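Local coordinates for UDP-N-Acetylglucosamine 2-Epimerase (Thermus thermophilus, PDB 1V4V), which probably interconverts UDP-N-acetylglucosamine and UDP-N-acetylmannosamine by epimerisation at C2 of the sugar, as a two-domain homodimeric member of the GT-B clan, at residues Lys222-Ala225 and Glu226-His230; Glu336-Ser339 and Arg340-Ala344. One frame throughout, in Å; residues are numbered along the deposited sequence.

Interaction 1 is the C-terminal end of helix 214-227 and the turn that leaves it; interaction 2 is the body and end of helix 335-343. Their centres are about 22 Å apart, and their nearest atoms, about 9 Å apart, do not touch. Interaction 1 comes first along the chain, within the unit strand 200-203, helix 214-227, strand 232-236 of the six-stranded parallel sheet; interaction 2 follows after the last strand of that sheet, 314-316. Helix 321-332 bridges them: Val224 and Phe228 pack on it from one contact, Leu338 and Met341 from the other. Both therefore belong to the helical layer around one Rossmann-like domain of a GT-B fold.

Interaction 1 (Lys222-Ala225 and Glu226-His230); sequences KRVA and EAFPH
The last turn of helix 214-227, in a beta-alpha-beta unit, closes here as Glu226 and Ala227 bond back to Lys222 and Arg223 and Phe228 turns out of the helix. Glu226 N donates to Lys222 O at 3.0 Å, a fairly straight i to i+4 bond (155°). Ala227 N then reaches Arg223 O at 3.1 Å, more bent at 138°, and also makes a weak bond to Val224 O. At Phe228 the spacing tightens: its N binds Ala225 O at 3.2 Å, coming from above the carbonyl plane, and only weakly Val224 O.

The Phe228 ring lies alongside that end. With CG beside its own backbone N (chi1 -65°), the ring turns its CD2 edge back toward Val224, bringing CD2 to 3.9 Å from Val224 CG1, while Val224 O sits at the ring edge, 3.2 Å from CD2. Phe228 also touches Lys329 and Leu332 of helix 321-332, and Val224 packs on Tyr325 and Val328 of the same helix.

On another side of the turn, Glu226 CG lies 3.1 Å from Lys222 O, and the extended Lys222 chain, modelled in two positions, crosses the Glu226 side chain at a slant. Arg223 instead turns to Glu322 in a salt bridge and to Tyr325 in a cation-pi contact. This is a helix C-terminus of a Rossmann-like domain, with i to i+3 bonding replacing the alpha-helical pattern before strand 232-236.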
loop_
_atom_site.group_PDB
_atom_site.type_symbol
_atom_site.label_atom_id
_atom_site.label_comp_id
_atom_site.label_asym_id
_atom_site.label_seq_id
_atom_site.Cartn_x
_atom_site.Cartn_y
_atom_site.Cartn_z
ATOM N N LYS A 222 3.214 43.310 -28.966
ATOM C CA LYS A 222 4.049 44.368 -29.524
ATOM C C LYS A 222 3.342 45.698 -29.251
ATOM O O LYS A 222 3.980 46.687 -28.882
ATOM C CB LYS A 222 4.234 44.167 -31.033
ATOM C CG LYS A 222 4.984 45.314 -31.714
ATOM C CD LYS A 222 5.139 45.069 -33.211
ATOM C CE LYS A 222 5.866 46.223 -33.887
ATOM N NZ LYS A 222 5.869 46.093 -35.375
ATOM N N ARG A 223 2.019 45.722 -29.425
ATOM C CA ARG A 223 1.247 46.937 -29.165
ATOM C C ARG A 223 1.372 47.337 -27.701
ATOM O O ARG A 223 1.479 48.523 -27.374
ATOM C CB ARG A 223 -0.240 46.735 -29.483
ATOM C CG ARG A 223 -0.598 46.767 -30.952
ATOM C CD ARG A 223 -2.111 46.646 -31.128
ATOM N NE ARG A 223 -2.820 47.860 -30.723
ATOM C CZ ARG A 223 -4.137 47.930 -30.559
ATOM N NH1 ARG A 223 -4.891 46.857 -30.756
ATOM N NH2 ARG A 223 -4.707 49.075 -30.213
ATOM N N VAL A 224 1.337 46.345 -26.814
ATOM C CA VAL A 224 1.462 46.621 -25.389
ATOM C C VAL A 224 2.835 47.242 -25.115
ATOM O O VAL A 224 2.947 48.254 -24.423
ATOM C CB VAL A 224 1.321 45.326 -24.541
ATOM C CG1 VAL A 224 1.587 45.633 -23.070
ATOM C CG2 VAL A 224 -0.086 44.740 -24.711
ATOM N N ALA A 225 3.876 46.636 -25.668
ATOM C CA ALA A 225 5.233 47.135 -25.463
ATOM C C ALA A 225 5.371 48.582 -25.937
ATOM O O ALA A 225 6.020 49.400 -25.289
ATOM C CB ALA A 225 6.234 46.238 -26.186
ATOM N N GLU A 226 4.752 48.906 -27.064
ATOM C CA GLU A 226 4.833 50.268 -27.578
ATOM C C GLU A 226 4.105 51.258 -26.667
ATOM O O GLU A 226 4.478 52.429 -26.583
ATOM C CB GLU A 226 4.254 50.317 -28.990
ATOM C CG GLU A 226 5.008 49.431 -29.963
ATOM C CD GLU A 226 4.364 49.383 -31.331
ATOM O OE1 GLU A 226 3.157 49.070 -31.407
ATOM O OE2 GLU A 226 5.069 49.650 -32.326
ATOM N N ALA A 227 3.080 50.781 -25.968
ATOM C CA ALA A 227 2.310 51.638 -25.068
ATOM C C ALA A 227 2.982 51.851 -23.710
ATOM O O ALA A 227 2.585 52.742 -22.953
ATOM C CB ALA A 227 0.904 51.053 -24.863
ATOM N N PHE A 228 3.984 51.029 -23.401
ATOM C CA PHE A 228 4.708 51.107 -22.130
ATOM C C PHE A 228 6.214 51.103 -22.370
ATOM O O PHE A 228 6.909 50.153 -22.010
ATOM C CB PHE A 228 4.327 49.915 -21.249
ATOM C CG PHE A 228 2.895 49.925 -20.830
ATOM C CD1 PHE A 228 2.486 50.687 -19.743
ATOM C CD2 PHE A 228 1.941 49.225 -21.562
ATOM C CE1 PHE A 228 1.136 50.754 -19.392
ATOM C CE2 PHE A 228 0.592 49.289 -21.218
ATOM C CZ PHE A 228 0.195 50.054 -20.135
ATOM N N PRO A 229 6.738 52.175 -22.978
ATOM C CA PRO A 229 8.167 52.298 -23.275
ATOM C C PRO A 229 9.109 52.180 -22.081
ATOM O O PRO A 229 10.269 51.819 -22.245
ATOM C CB PRO A 229 8.261 53.667 -23.960
ATOM C CG PRO A 229 7.107 54.425 -23.381
ATOM C CD PRO A 229 6.012 53.388 -23.389
ATOM N N HIS A 230 8.619 52.477 -20.883
ATOM C CA HIS A 230 9.469 52.404 -19.698
ATOM C C HIS A 230 9.572 51.017 -19.085
ATOM O O HIS A 230 10.312 50.814 -18.121
ATOM C CB HIS A 230 8.985 53.392 -18.635
ATOM C CG HIS A 230 9.059 54.821 -19.062
ATOM N ND1 HIS A 230 10.202 55.376 -19.600
ATOM C CD2 HIS A 230 8.142 55.815 -19.024
ATOM C CE1 HIS A 230 9.984 56.646 -19.874
ATOM N NE2 HIS A 230 8.740 56.940 -19.535
#

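Interaction 2 (Glu336-Ser339 and Arg340-Ala344)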
loop_
_atom_site.group_PDB
_atom_site.type_symbol
_atom_site.label_atom_id
_atom_site.label_comp_id
_atom_site.label_asym_id
_atom_site.label_seq_id
_atom_site.Cartn_x
_atom_site.Cartn_y
_atom_site.Cartn_z
ATOM N N GLU A 336 -3.752 49.286 -8.376
ATOM C CA GLU A 336 -4.551 48.692 -7.311
ATOM C C GLU A 336 -4.904 47.243 -7.630
ATOM O O GLU A 336 -4.852 46.382 -6.756
ATOM C CB GLU A 336 -5.839 49.483 -7.096
ATOM C CG GLU A 336 -5.616 50.968 -6.866
ATOM C CD GLU A 336 -6.039 51.807 -8.060
ATOM O OE1 GLU A 336 -5.431 51.672 -9.153
ATOM O OE2 GLU A 336 -6.995 52.601 -7.897
ATOM N N GLU A 337 -5.263 46.971 -8.879
ATOM C CA GLU A 337 -5.620 45.610 -9.258
ATOM C C GLU A 337 -4.397 44.713 -9.185
ATOM O O GLU A 337 -4.487 43.576 -8.733
ATOM C CB GLU A 337 -6.219 45.569 -10.663
ATOM C CG GLU A 337 -6.738 44.189 -11.054
ATOM C CD GLU A 337 -7.545 44.208 -12.335
ATOM O OE1 GLU A 337 -8.000 43.130 -12.778
ATOM O OE2 GLU A 337 -7.728 45.306 -12.901
ATOM N N LEU A 338 -3.251 45.220 -9.629
ATOM C CA LEU A 338 -2.020 44.440 -9.574
ATOM C C LEU A 338 -1.701 44.120 -8.112
ATOM O O LEU A 338 -1.321 42.996 -7.779
ATOM C CB LEU A 338 -0.859 45.223 -10.193
ATOM C CG LEU A 338 -0.860 45.327 -11.722
ATOM C CD1 LEU A 338 0.209 46.307 -12.159
ATOM C CD2 LEU A 338 -0.609 43.943 -12.344
ATOM N N SER A 339 -1.874 45.117 -7.248
ATOM C CA SER A 339 -1.613 44.959 -5.817
ATOM C C SER A 339 -2.519 43.903 -5.183
ATOM O O SER A 339 -2.061 43.095 -4.371
ATOM C CB SER A 339 -1.819 46.295 -5.090
ATOM O OG SER A 339 -1.624 46.138 -3.693
ATOM N N ARG A 340 -3.800 43.921 -5.542
ATOM C CA ARG A 340 -4.757 42.954 -5.005
ATOM C C ARG A 340 -4.359 41.534 -5.382
ATOM O O ARG A 340 -4.559 40.590 -4.615
ATOM C CB ARG A 340 -6.165 43.218 -5.538
ATOM C CG ARG A 340 -6.859 44.456 -5.006
ATOM C CD ARG A 340 -8.361 44.303 -5.201
ATOM N NE ARG A 340 -8.675 43.844 -6.552
ATOM C CZ ARG A 340 -9.777 43.177 -6.885
ATOM N NH1 ARG A 340 -10.686 42.883 -5.964
ATOM N NH2 ARG A 340 -9.965 42.799 -8.144
HETATM N N MSE A 341 -3.810 41.380 -6.580
HETATM C CA MSE A 341 -3.396 40.070 -7.037
HETATM C C MSE A 341 -2.163 39.613 -6.257
HETATM O O MSE A 341 -2.068 38.447 -5.882
HETATM C CB MSE A 341 -3.152 40.117 -8.551
HETATM C CG MSE A 341 -4.378 40.664 -9.295
HETATM SE SE MSE A 341 -4.227 40.724 -11.221
HETATM C CE MSE A 341 -3.698 38.864 -11.369
ATOM N N ARG A 342 -1.238 40.532 -5.979
ATOM C CA ARG A 342 -0.041 40.181 -5.219
ATOM C C ARG A 342 -0.377 39.834 -3.771
ATOM O O ARG A 342 0.327 39.051 -3.139
ATOM C CB ARG A 342 0.981 41.332 -5.221
ATOM C CG ARG A 342 1.459 41.719 -6.607
ATOM C CD ARG A 342 2.837 42.380 -6.585
ATOM N NE ARG A 342 3.166 42.889 -7.916
ATOM C CZ ARG A 342 2.758 44.065 -8.386
ATOM N NH1 ARG A 342 2.019 44.870 -7.629
ATOM N NH2 ARG A 342 3.050 44.417 -9.632
ATOM N N LYS A 343 -1.450 40.420 -3.252
ATOM C CA LYS A 343 -1.855 40.184 -1.865
ATOM C C LYS A 343 -2.845 39.033 -1.696
ATOM O O LYS A 343 -3.179 38.660 -0.569
ATOM C CB LYS A 343 -2.488 41.449 -1.279
ATOM C CG LYS A 343 -1.561 42.643 -1.157
ATOM C CD LYS A 343 -2.324 43.800 -0.531
ATOM C CE LYS A 343 -1.464 45.026 -0.342
ATOM N NZ LYS A 343 -2.224 46.060 0.430
ATOM N N ALA A 344 -3.326 38.480 -2.803
ATOM C CA ALA A 344 -4.286 37.384 -2.737
ATOM C C ALA A 344 -3.686 36.152 -2.066
ATOM O O ALA A 344 -2.508 35.845 -2.242
ATOM C CB ALA A 344 -4.773 37.033 -4.130
#
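Arg342 lays its guanidinium beside Leu338, one turn earlier in helix 335-343, with NH1 3.9 Å from Leu338 CB. Leu338 O lies over one face of the flat group. The chain gets there by running extended from CG to NE and then turning at the last torsion (chi4 83°), which folds the guanidinium back along the helix. NH2 goes on to donate to Leu276 O, so the charged end is tied to the neighbouring sheet as well as resting on its own helix. The backbone N of Arg342 binds the same Leu338 O at 3.1 Å and 153°.

Met341, a selenomethionine, uses the previous carbonyl in the same way. Its N donates to Glu337 O at 3.1 Å, and its CG lies 3.0 Å from that oxygen. A bend at chi3 (52°) turns the methyl end away from the rest of the turn. Met341 and Leu338 both meet Leu331 of helix 321-332 and Pro295, forming the buried side of the helix.

The outward side is polar. Lys343 stretches back past Ser339, CE 3.5 Å from OG, while its N binds Ser339 O at 3.0 Å. Arg340 N meets Glu336 O at 2.9 Å, and the Arg340 guanidinium has Glu337 CA near its plane, at its edge. Glu337 OE1 and Arg340 NH2 stay 5.0 Å apart, too far for a salt bridge.

Regular i to i+4 backbone bonds run beneath side chains lying along the helix, Leu338 and Met341 inward and most charged ends outward, with Arg342 the exception that reaches back to the sheet. This is an amphipathic alpha-helix packed on helix 321-332 in the GT-B domain built on the six-stranded sheet.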